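Local coordinates for protein manganese-containing pseudocatalase (Thermus thermophilus, PDB 2V8T) that binds two manganese ions per subunit and, as a member of the manganese catalase family, probably breaks down hydrogen peroxide, at residues A28-G31 and E36-T39; R242-I247 and V259-G264; R164-T169 and I218-K223. All coordinates share one frame; numbering follows the deposited sequence.

Interaction 1 of 3, residues A28-G31 and E36-T39; sequences ALLG and EMST. With MN (manganese (II) ion), chain C.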
ATOM      1  N   ALA A  28      13.180  11.176   5.333  1.00  6.34           N
ATOM      2  CA  ALA A  28      12.098  11.919   4.689  1.00  6.62           C
ATOM      3  C   ALA A  28      12.552  12.623   3.417  1.00  6.32           C
ATOM      4  O   ALA A  28      11.778  12.799   2.474  1.00  7.33           O
ATOM      5  CB  ALA A  28      11.510  12.977   5.638  1.00  7.65           C
ATOM      6  N   LEU A  29      13.805  13.066   3.424  1.00  6.37           N
ATOM      7  CA  LEU A  29      14.396  13.827   2.337  1.00  6.66           C
ATOM      8  C   LEU A  29      14.893  12.937   1.204  1.00  6.81           C
ATOM      9  O   LEU A  29      15.326  13.438   0.166  1.00  7.71           O
ATOM     10  CB  LEU A  29      15.547  14.706   2.856  1.00  6.94           C
ATOM     11  CG  LEU A  29      15.190  15.543   4.098  1.00  7.19           C
ATOM     12  CD1 LEU A  29      16.380  16.431   4.451  1.00  8.28           C
ATOM     13  CD2 LEU A  29      13.919  16.361   3.888  1.00  8.55           C
ATOM     14  N   LEU A  30      14.833  11.605   1.409  1.00  7.20           N
ATOM     15  CA  LEU A  30      15.249  10.640   0.403  1.00  7.62           C
ATOM     16  C   LEU A  30      13.997  10.000  -0.232  1.00  7.29           C
ATOM     17  O   LEU A  30      13.702  10.185  -1.397  1.00  8.16           O
ATOM     18  CB  LEU A  30      16.197   9.610   0.982  1.00  7.74           C
ATOM     19  CG  LEU A  30      16.736   8.583  -0.008  1.00  7.97           C
ATOM     20  CD1 LEU A  30      17.336   9.237  -1.276  1.00  9.46           C
ATOM     21  CD2 LEU A  30      17.777   7.708   0.691  1.00  9.82           C
ATOM     22  N   GLY A  31      13.245   9.212   0.579  1.00  7.24           N
ATOM     23  CA  GLY A  31      12.147   8.402   0.083  1.00  7.48           C
ATOM     24  C   GLY A  31      10.766   8.843   0.516  1.00  7.85           C
ATOM     25  O   GLY A  31       9.808   8.127   0.198  1.00  8.62           O
ATOM     26  N   GLU A  36      13.995  13.522  -2.360  1.00  6.81           N
ATOM     27  CA  GLU A  36      14.743  13.621  -3.620  1.00  6.58           C
ATOM     28  C   GLU A  36      14.336  12.545  -4.587  1.00  6.67           C
ATOM     29  O   GLU A  36      14.424  12.737  -5.813  1.00  7.15           O
ATOM     30  CB  GLU A  36      16.244  13.582  -3.325  0.75  7.24           C
ATOM     31  CG  GLU A  36      16.720  14.870  -2.630  0.75  7.89           C
ATOM     32  CD  GLU A  36      16.789  16.047  -3.534  0.75  7.25           C
ATOM     33  OE1 GLU A  36      16.610  15.908  -4.760  0.75  8.02           O
ATOM     34  OE2 GLU A  36      17.019  17.213  -3.063  0.75  8.49           O
ATOM     35  N   MET A  37      13.891  11.367  -4.122  1.00  6.52           N
ATOM     36  CA  MET A  37      13.343  10.385  -5.057  1.00  6.72           C
ATOM     37  C   MET A  37      12.176  10.961  -5.842  1.00  6.41           C
ATOM     38  O   MET A  37      11.989  10.632  -7.007  1.00  6.84           O
ATOM     39  CB  MET A  37      12.897   9.104  -4.351  0.70  7.08           C
ATOM     40  CG  MET A  37      13.962   8.214  -3.910  0.70  7.45           C
ATOM     41  SD  MET A  37      14.718   7.295  -5.308  0.70  8.58           S
ATOM     42  CE  MET A  37      13.414   6.134  -5.735  0.70 11.24           C
ATOM     43  N   SER A  38      11.333  11.742  -5.169  1.00  6.77           N
ATOM     44  CA  SER A  38      10.178  12.308  -5.831  1.00  6.62           C
ATOM     45  C   SER A  38      10.553  13.374  -6.841  1.00  6.74           C
ATOM     46  O   SER A  38      10.018  13.356  -7.957  1.00  7.32           O
ATOM     47  CB  SER A  38       9.183  12.869  -4.834  1.00  7.03           C
ATOM     48  OG  SER A  38       8.618  11.776  -4.134  1.00  7.90           O
ATOM     49  N   THR A  39      11.405  14.311  -6.493  1.00  6.77           N
ATOM     50  CA  THR A  39      11.793  15.315  -7.506  1.00  7.24           C
ATOM     51  C   THR A  39      12.505  14.639  -8.669  1.00  6.95           C
ATOM     52  O   THR A  39      12.165  14.880  -9.837  1.00  7.10           O
ATOM     53  CB  THR A  39      12.558  16.455  -6.864  1.00  7.90           C
ATOM     54  OG1 THR A  39      13.643  15.880  -6.161  1.00  8.44           O
ATOM     55  CG2 THR A  39      11.675  17.270  -5.946  1.00 10.60           C
TER
HETATM   56 MN    MN C1303      17.094  17.972  -5.208  1.00  7.51          MN
HETATM   57  O   HOH W   1      15.090  18.300  -5.627  0.25  7.17           O
HETATM   58  O   HOH W   2      17.298  19.407  -3.509  0.25 11.64           O
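L29 and L30 each offer a backbone carbonyl to the opening turn of the helix that begins at E36. E36 N donates to L29 O at 2.9 Å with an N-H...O angle of 161°, from above the carbonyl plane, and M37 N reaches L30 O at 3.0 Å, in the plane of the L30 carbonyl. CB and CG of M37 both lie 3.2 Å from L30 O, so the stem runs beside the bonded oxygen before the thioether turns off; M37 CG is also 4.4 Å from L30 CD1. E36 CG is beside its own backbone N and the chain bends at chi2 (-74°), which carries the carboxylate to the manganese ion. Both oxygens bind there, E36 OE1 at 2.2 Å and E36 OE2 at 2.3 Å from the metal, a bidentate grip that fixes the rotation of the group. In the dimanganese site E70, H73 and two waters also bind this ion, and E70 bridges to the second manganese, held by E155 and H188. Further out, Y45 of a second subunit packs on L30 and M37. Two metal bonds and a hydrogen bond from K162 to OE2 thus hold both oxygens of this buried carboxylate.

Interaction 2 of 3, residues R242-I247 and V259-G264; sequences RDLGLI and VVVVDG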
ATOM      1  N   ARG A 242      21.783  22.589 -24.423  1.00 10.18           N
ATOM      2  CA  ARG A 242      22.550  23.803 -24.549  1.00 10.70           C
ATOM      3  C   ARG A 242      21.698  25.085 -24.558  1.00 10.46           C
ATOM      4  O   ARG A 242      22.301  26.183 -24.654  1.00 12.16           O
ATOM      5  CB  ARG A 242      23.463  23.744 -25.745  1.00 12.14           C
ATOM      6  CG  ARG A 242      24.629  22.733 -25.540  1.00 13.44           C
ATOM      7  CD  ARG A 242      25.562  22.765 -26.696  1.00 16.48           C
ATOM      8  NE  ARG A 242      26.770  21.965 -26.473  1.00 15.98           N
ATOM      9  CZ  ARG A 242      27.827  22.323 -25.727  1.00 15.92           C
ATOM     10  NH1 ARG A 242      27.852  23.443 -25.057  1.00 19.78           N
ATOM     11  NH2 ARG A 242      28.889  21.527 -25.631  1.00 17.35           N
ATOM     12  N   ASP A 243      20.374  24.983 -24.392  1.00 10.42           N
ATOM     13  CA  ASP A 243      19.496  26.165 -24.439  1.00 10.00           C
ATOM     14  C   ASP A 243      18.949  26.524 -23.060  1.00  9.58           C
ATOM     15  O   ASP A 243      17.964  27.244 -22.978  1.00 10.11           O
ATOM     16  CB  ASP A 243      18.393  25.970 -25.448  1.00 10.74           C
ATOM     17  CG  ASP A 243      18.909  25.804 -26.853  1.00 11.79           C
ATOM     18  OD1 ASP A 243      19.891  26.464 -27.212  1.00 14.46           O
ATOM     19  OD2 ASP A 243      18.306  25.016 -27.635  1.00 13.09           O
ATOM     20  N   LEU A 244      19.615  26.085 -21.993  1.00  9.62           N
ATOM     21  CA  LEU A 244      19.114  26.410 -20.661  1.00  9.14           C
ATOM     22  C   LEU A 244      19.039  27.905 -20.396  1.00  8.93           C
ATOM     23  O   LEU A 244      18.187  28.359 -19.637  1.00  9.97           O
ATOM     24  CB  LEU A 244      19.980  25.738 -19.589  1.00  8.81           C
ATOM     25  CG  LEU A 244      19.956  24.211 -19.598  1.00  9.16           C
ATOM     26  CD1 LEU A 244      21.073  23.666 -18.741  1.00 10.38           C
ATOM     27  CD2 LEU A 244      18.602  23.665 -19.126  1.00 10.03           C
ATOM     28  N   GLY A 245      19.987  28.659 -20.959  1.00  9.14           N
ATOM     29  CA  GLY A 245      20.046  30.110 -20.700  1.00  9.87           C
ATOM     30  C   GLY A 245      18.926  30.877 -21.322  1.00  9.61           C
ATOM     31  O   GLY A 245      18.795  32.060 -21.029  1.00 11.26           O
ATOM     32  N   LEU A 246      18.083  30.267 -22.137  1.00  9.35           N
ATOM     33  CA  LEU A 246      16.920  30.967 -22.659  1.00  9.89           C
ATOM     34  C   LEU A 246      15.863  31.220 -21.578  1.00  9.76           C
ATOM     35  O   LEU A 246      15.060  32.145 -21.684  1.00 12.49           O
ATOM     36  CB  LEU A 246      16.310  30.221 -23.839  1.00 10.62           C
ATOM     37  CG  LEU A 246      17.253  30.074 -25.041  1.00 12.56           C
ATOM     38  CD1 LEU A 246      16.517  29.303 -26.154  1.00 16.34           C
ATOM     39  CD2 LEU A 246      17.827  31.430 -25.499  1.00 16.63           C
ATOM     40  N   ILE A 247      15.843  30.329 -20.562  1.00  9.24           N
ATOM     41  CA  ILE A 247      14.959  30.460 -19.405  1.00  9.34           C
ATOM     42  C   ILE A 247      15.755  30.880 -18.187  1.00  8.71           C
ATOM     43  O   ILE A 247      15.308  31.716 -17.388  1.00  9.20           O
ATOM     44  CB  ILE A 247      14.178  29.147 -19.149  1.00  9.81           C
ATOM     45  CG1 ILE A 247      13.272  28.803 -20.318  1.00 12.21           C
ATOM     46  CG2 ILE A 247      13.412  29.232 -17.826  1.00 11.40           C
ATOM     47  CD1 ILE A 247      12.744  27.359 -20.273  1.00 14.19           C
ATOM     48  N   VAL A 259      21.730  35.380 -12.942  1.00  9.84           N
ATOM     49  CA  VAL A 259      21.992  33.951 -12.852  1.00  9.40           C
ATOM     50  C   VAL A 259      22.792  33.477 -14.057  1.00 10.38           C
ATOM     51  O   VAL A 259      22.823  34.160 -15.084  1.00 15.43           O
ATOM     52  CB  VAL A 259      20.680  33.154 -12.664  1.00  9.58           C
ATOM     53  CG1 VAL A 259      19.964  33.640 -11.391  1.00 11.16           C
ATOM     54  CG2 VAL A 259      19.796  33.166 -13.878  1.00 11.80           C
ATOM     55  N   VAL A 260      23.410  32.311 -13.942  1.00  9.26           N
ATOM     56  CA  VAL A 260      24.303  31.800 -14.970  1.00 11.61           C
ATOM     57  C   VAL A 260      24.149  30.338 -15.190  1.00  9.31           C
ATOM     58  O   VAL A 260      23.885  29.553 -14.251  1.00  8.94           O
ATOM     59  CB  VAL A 260      25.681  32.195 -14.858  0.50 12.13           C
ATOM     60  CG1 VAL A 260      25.806  33.738 -14.830  0.50 13.48           C
ATOM     61  CG2 VAL A 260      26.141  31.615 -13.618  0.50  8.35           C
ATOM     62  N   VAL A 261      24.358  29.925 -16.436  1.00  9.47           N
ATOM     63  CA  VAL A 261      24.479  28.515 -16.789  1.00  8.84           C
ATOM     64  C   VAL A 261      25.962  28.144 -16.695  1.00  9.10           C
ATOM     65  O   VAL A 261      26.826  28.867 -17.244  1.00 11.80           O
ATOM     66  CB  VAL A 261      23.947  28.256 -18.205  1.00 10.07           C
ATOM     67  CG1 VAL A 261      24.155  26.753 -18.584  1.00 12.12           C
ATOM     68  CG2 VAL A 261      22.446  28.620 -18.270  1.00 12.04           C
ATOM     69  N   VAL A 262      26.270  27.075 -16.019  1.00  8.53           N
ATOM     70  CA  VAL A 262      27.620  26.551 -15.888  1.00  8.83           C
ATOM     71  C   VAL A 262      27.750  25.306 -16.748  1.00  8.78           C
ATOM     72  O   VAL A 262      26.931  24.397 -16.657  1.00 10.02           O
ATOM     73  CB  VAL A 262      27.973  26.243 -14.408  1.00  9.61           C
ATOM     74  CG1 VAL A 262      29.381  25.669 -14.296  1.00 11.06           C
ATOM     75  CG2 VAL A 262      27.795  27.454 -13.539  1.00 11.87           C
ATOM     76  N   ASP A 263      28.760  25.282 -17.613  1.00  9.51           N
ATOM     77  CA  ASP A 263      29.007  24.129 -18.468  1.00 10.62           C
ATOM     78  C   ASP A 263      29.573  22.999 -17.584  1.00 10.97           C
ATOM     79  O   ASP A 263      30.670  23.143 -16.977  1.00 14.16           O
ATOM     80  CB  ASP A 263      30.005  24.513 -19.579  1.00 12.78           C
ATOM     81  CG  ASP A 263      30.165  23.485 -20.644  1.00 14.79           C
ATOM     82  OD1 ASP A 263      29.560  22.413 -20.555  1.00 16.11           O
ATOM     83  OD2 ASP A 263      30.923  23.773 -21.625  1.00 21.58           O
ATOM     84  N   GLY A 264      28.911  21.881 -17.526  1.00 10.16           N
ATOM     85  CA  GLY A 264      29.392  20.750 -16.817  1.00 10.19           C
ATOM     86  C   GLY A 264      29.011  20.731 -15.349  1.00 10.02           C
ATOM     87  O   GLY A 264      28.517  21.693 -14.799  1.00 11.34           O
TER
HETATM   88  O   HOH W   3      31.124  22.125 -23.647  1.00 30.50           O
HETATM   89  O   HOH W   4      29.371  25.239 -23.283  1.00 49.04           O
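R242 faces D263 across two waters rather than in direct contact. Its guanidinium presents its edge, with both waters in the plane of the group: NH2 of R242 gives to one at 3.0 Å and NH1 of R242 to the other at 2.9 Å. Both waters donate to OD2 of D263, the first at 2.6 Å and the second more weakly, while NH1 of R242 stays 4.6 Å from that oxygen. Direct partners are E239 for R242 and R235 for D263. Two residues on, L244 CB points toward the strand and lies 4.0 Å from V261 CG2; the leucine also packs on L233 and on D61, a predicted calcium ligand. G245 follows, and here a methyl touches bare backbone: V261 CG2 lies 3.6 Å from G245 N. The valine torsion accounts for this, since CG2 is set beside its own backbone N and CG1 anti to it (chi1 177°). From L244 to L246 the backbone angles are helical, with L246 N bonded to D243 O and I247 N to L244 O. The arrangement is a connection that folds back over one face of a two-stranded parallel sheet, 232-235 beside 260-263.

Interaction 3 of 3, residues R164-T169 and I218-K223; sequences RVYEMT and IPEAKK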
ATOM      1  N   ARG A 164      12.507  21.722   7.946  1.00  6.75           N
ATOM      2  CA  ARG A 164      12.047  21.107   9.200  1.00  6.94           C
ATOM      3  C   ARG A 164      13.013  20.031   9.689  1.00  6.93           C
ATOM      4  O   ARG A 164      13.320  19.969  10.873  1.00  7.67           O
ATOM      5  CB  ARG A 164      10.635  20.550   9.010  1.00  7.10           C
ATOM      6  CG  ARG A 164       9.612  21.671   8.852  1.00  7.41           C
ATOM      7  CD  ARG A 164       8.268  21.148   8.341  1.00  7.43           C
ATOM      8  NE  ARG A 164       7.314  22.251   8.274  1.00  7.94           N
ATOM      9  CZ  ARG A 164       6.064  22.118   7.840  1.00  7.42           C
ATOM     10  NH1 ARG A 164       5.654  21.010   7.272  1.00  8.92           N
ATOM     11  NH2 ARG A 164       5.266  23.170   7.916  1.00  9.26           N
ATOM     12  N   VAL A 165      13.549  19.198   8.773  1.00  6.87           N
ATOM     13  CA  VAL A 165      14.517  18.199   9.196  1.00  7.14           C
ATOM     14  C   VAL A 165      15.780  18.893   9.701  1.00  7.23           C
ATOM     15  O   VAL A 165      16.397  18.459  10.690  1.00  7.88           O
ATOM     16  CB  VAL A 165      14.808  17.209   8.062  1.00  7.67           C
ATOM     17  CG1 VAL A 165      15.972  16.278   8.413  1.00  8.23           C
ATOM     18  CG2 VAL A 165      13.558  16.364   7.773  1.00  8.38           C
ATOM     19  N   TYR A 166      16.224  19.979   9.051  1.00  7.36           N
ATOM     20  CA  TYR A 166      17.360  20.748   9.529  1.00  7.58           C
ATOM     21  C   TYR A 166      17.185  21.145  10.978  1.00  7.86           C
ATOM     22  O   TYR A 166      18.109  21.123  11.795  1.00  9.03           O
ATOM     23  CB  TYR A 166      17.541  21.996   8.642  1.00  8.17           C
ATOM     24  CG  TYR A 166      18.701  22.850   9.049  1.00  8.33           C
ATOM     25  CD1 TYR A 166      18.541  23.844   9.978  1.00 10.25           C
ATOM     26  CD2 TYR A 166      19.963  22.712   8.453  1.00  8.75           C
ATOM     27  CE1 TYR A 166      19.604  24.648  10.354  1.00 11.22           C
ATOM     28  CE2 TYR A 166      21.023  23.505   8.804  1.00  9.40           C
ATOM     29  CZ  TYR A 166      20.832  24.475   9.781  1.00 10.62           C
ATOM     30  OH  TYR A 166      21.865  25.319  10.180  1.00 13.05           O
ATOM     31  N   GLU A 167      15.956  21.569  11.327  1.00  7.59           N
ATOM     32  CA  GLU A 167      15.631  22.002  12.668  1.00  7.95           C
ATOM     33  C   GLU A 167      15.549  20.873  13.697  1.00  8.25           C
ATOM     34  O   GLU A 167      15.449  21.150  14.903  1.00  8.75           O
ATOM     35  CB  GLU A 167      14.329  22.795  12.648  1.00  8.35           C
ATOM     36  CG  GLU A 167      14.479  24.132  11.913  1.00  8.26           C
ATOM     37  CD  GLU A 167      13.198  24.886  11.960  1.00  8.68           C
ATOM     38  OE1 GLU A 167      12.195  24.234  11.456  1.00  9.66           O
ATOM     39  OE2 GLU A 167      13.080  26.014  12.419  1.00 10.32           O
ATOM     40  N   MET A 168      15.587  19.608  13.229  1.00  8.41           N
ATOM     41  CA  MET A 168      15.583  18.440  14.086  1.00  8.99           C
ATOM     42  C   MET A 168      16.989  17.891  14.346  1.00  9.73           C
ATOM     43  O   MET A 168      17.153  17.144  15.307  1.00 12.11           O
ATOM     44  CB  MET A 168      14.694  17.328  13.443  0.50  9.64           C
ATOM     45  CG  MET A 168      13.242  17.720  13.292  0.50  9.00           C
ATOM     46  SD  MET A 168      12.279  16.613  12.172  0.50  9.44           S
ATOM     47  CE  MET A 168      12.357  15.017  13.090  0.50 10.44           C
ATOM     48  N   THR A 169      17.922  18.129  13.438  1.00 11.13           N
ATOM     49  CA  THR A 169      19.184  17.395  13.394  1.00 12.71           C
ATOM     50  C   THR A 169      20.309  18.413  13.537  1.00 13.34           C
ATOM     51  O   THR A 169      20.462  19.254  12.684  1.00 18.82           O
ATOM     52  CB  THR A 169      19.346  16.542  12.068  1.00 14.17           C
ATOM     53  OG1 THR A 169      19.237  17.383  10.928  1.00 17.78           O
ATOM     54  CG2 THR A 169      18.282  15.392  12.029  1.00 16.08           C
ATOM     55  N   ILE A 218      19.965  30.179   7.356  1.00 10.72           N
ATOM     56  CA  ILE A 218      20.466  28.848   7.601  1.00 10.08           C
ATOM     57  C   ILE A 218      21.992  28.942   7.313  1.00  9.86           C
ATOM     58  O   ILE A 218      22.379  29.134   6.169  1.00 10.00           O
ATOM     59  CB  ILE A 218      19.811  27.846   6.637  1.00  9.99           C
ATOM     60  CG1 ILE A 218      18.268  27.880   6.763  1.00 11.48           C
ATOM     61  CG2 ILE A 218      20.409  26.453   6.880  1.00 11.22           C
ATOM     62  CD1 ILE A 218      17.743  27.592   8.174  1.00 13.93           C
ATOM     63  N   PRO A 219      22.843  28.848   8.339  1.00 10.74           N
ATOM     64  CA  PRO A 219      24.265  29.194   8.127  1.00 10.77           C
ATOM     65  C   PRO A 219      24.952  28.434   6.980  1.00 10.00           C
ATOM     66  O   PRO A 219      25.711  29.025   6.211  1.00 10.09           O
ATOM     67  CB  PRO A 219      24.892  28.912   9.487  1.00 13.68           C
ATOM     68  CG  PRO A 219      23.825  29.012  10.448  1.00 16.17           C
ATOM     69  CD  PRO A 219      22.532  28.694   9.781  1.00 11.84           C
ATOM     70  N   GLU A 220      24.676  27.137   6.843  1.00  9.67           N
ATOM     71  CA  GLU A 220      25.337  26.390   5.782  1.00  9.57           C
ATOM     72  C   GLU A 220      24.855  26.838   4.415  1.00  9.84           C
ATOM     73  O   GLU A 220      25.638  26.910   3.443  1.00 10.66           O
ATOM     74  CB  GLU A 220      25.117  24.895   6.000  1.00 10.52           C
ATOM     75  CG  GLU A 220      25.801  24.327   7.233  1.00 11.28           C
ATOM     76  CD  GLU A 220      25.120  24.582   8.539  1.00 11.88           C
ATOM     77  OE1 GLU A 220      23.955  25.094   8.567  1.00 12.61           O
ATOM     78  OE2 GLU A 220      25.767  24.316   9.588  1.00 14.54           O
ATOM     79  N   ALA A 221      23.541  27.138   4.291  1.00  8.90           N
ATOM     80  CA  ALA A 221      23.034  27.642   3.042  1.00  8.53           C
ATOM     81  C   ALA A 221      23.630  29.013   2.710  1.00  8.78           C
ATOM     82  O   ALA A 221      23.970  29.279   1.564  1.00  9.50           O
ATOM     83  CB  ALA A 221      21.506  27.752   3.058  1.00  9.03           C
ATOM     84  N   LYS A 222      23.766  29.870   3.734  1.00  9.20           N
ATOM     85  CA  LYS A 222      24.361  31.181   3.530  1.00  9.11           C
ATOM     86  C   LYS A 222      25.781  31.015   2.940  1.00  9.26           C
ATOM     87  O   LYS A 222      26.175  31.750   2.037  1.00 10.10           O
ATOM     88  CB  LYS A 222      24.345  31.960   4.831  0.80 11.13           C
ATOM     89  CG  LYS A 222      24.672  33.419   4.648  0.80 14.49           C
ATOM     90  CD  LYS A 222      26.060  33.756   4.805  0.80 22.16           C
ATOM     91  CE  LYS A 222      26.237  35.324   4.864  0.80 22.84           C
ATOM     92  NZ  LYS A 222      27.684  35.440   5.109  0.80 23.97           N
ATOM     93  N   LYS A 223      26.569  30.080   3.480  1.00  9.32           N
ATOM     94  CA  LYS A 223      27.906  29.856   2.936  1.00  8.92           C
ATOM     95  C   LYS A 223      27.858  29.498   1.448  1.00  8.29           C
ATOM     96  O   LYS A 223      28.610  30.043   0.631  1.00  8.72           O
ATOM     97  CB  LYS A 223      28.613  28.773   3.714  0.70 10.42           C
ATOM     98  CG  LYS A 223      30.040  28.470   3.218  0.70 11.34           C
ATOM     99  CD  LYS A 223      30.690  27.230   3.824  0.70 14.38           C
ATOM    100  CE  LYS A 223      29.990  25.904   3.501  0.70 19.14           C
ATOM    101  NZ  LYS A 223      30.419  24.804   4.386  0.70 22.58           N
TER
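I218, the residue at the N-cap position of helix 219-226, lays its CG2 methyl over one face of the Y166 ring. The methyl is 3.8 Å from the ring centroid and 25° off the normal, a CH-pi contact displaced toward the rim, where I218 CG2 is 3.5 Å from Y166 CZ. That branch stands anti to its own backbone N. P219, in the first turn, comes to the phenol end, its CD 3.5 Å from Y166 OH. The contact thus joins the C-terminal part of helix 144-166, a long helix consistent with the four-helix bundle of the ferritin clan, to the start of a short helix later in the chain; the tyrosine spans the gap, as the nearest CA atoms, of Y166 and I218, are 8.9 Å apart. E220 supplies the polar partner. Bent at chi2 (79°), it brings OE1 to the ring edge, in the ring plane, and Y166 OH donates to E220 OE1 at 2.6 Å; the oxygen accepts through its syn lone pair. The carboxylate plane is turned 60° from the ring. The other oxygen, E220 OE2, is held in a salt bridge by R175 from helix 172-200, and P99 of a third subunit packs against Y166.

Overall arrangement
From the N terminus, interaction 1 comes first and closes the shortest loop, four residues between helix 28-31 and helix 36-49. Interaction 3 follows, its 48 intervening residues including helix 172-200, and ties the end of helix 144-166 to helix 219-226. Interaction 2 comes last, closing an 11-residue loop back onto strand 260-263. The three are in series, so none encloses or crosses another. Interactions 1 and 3 meet where L29 CD2 packs on V165 CG2 at 3.9 Å, although their centres are 17 Å apart. Interaction 2 is remote, its nearest atoms about 14 Å from either of the others. Interactions 1 and 2 both touch the second subunit.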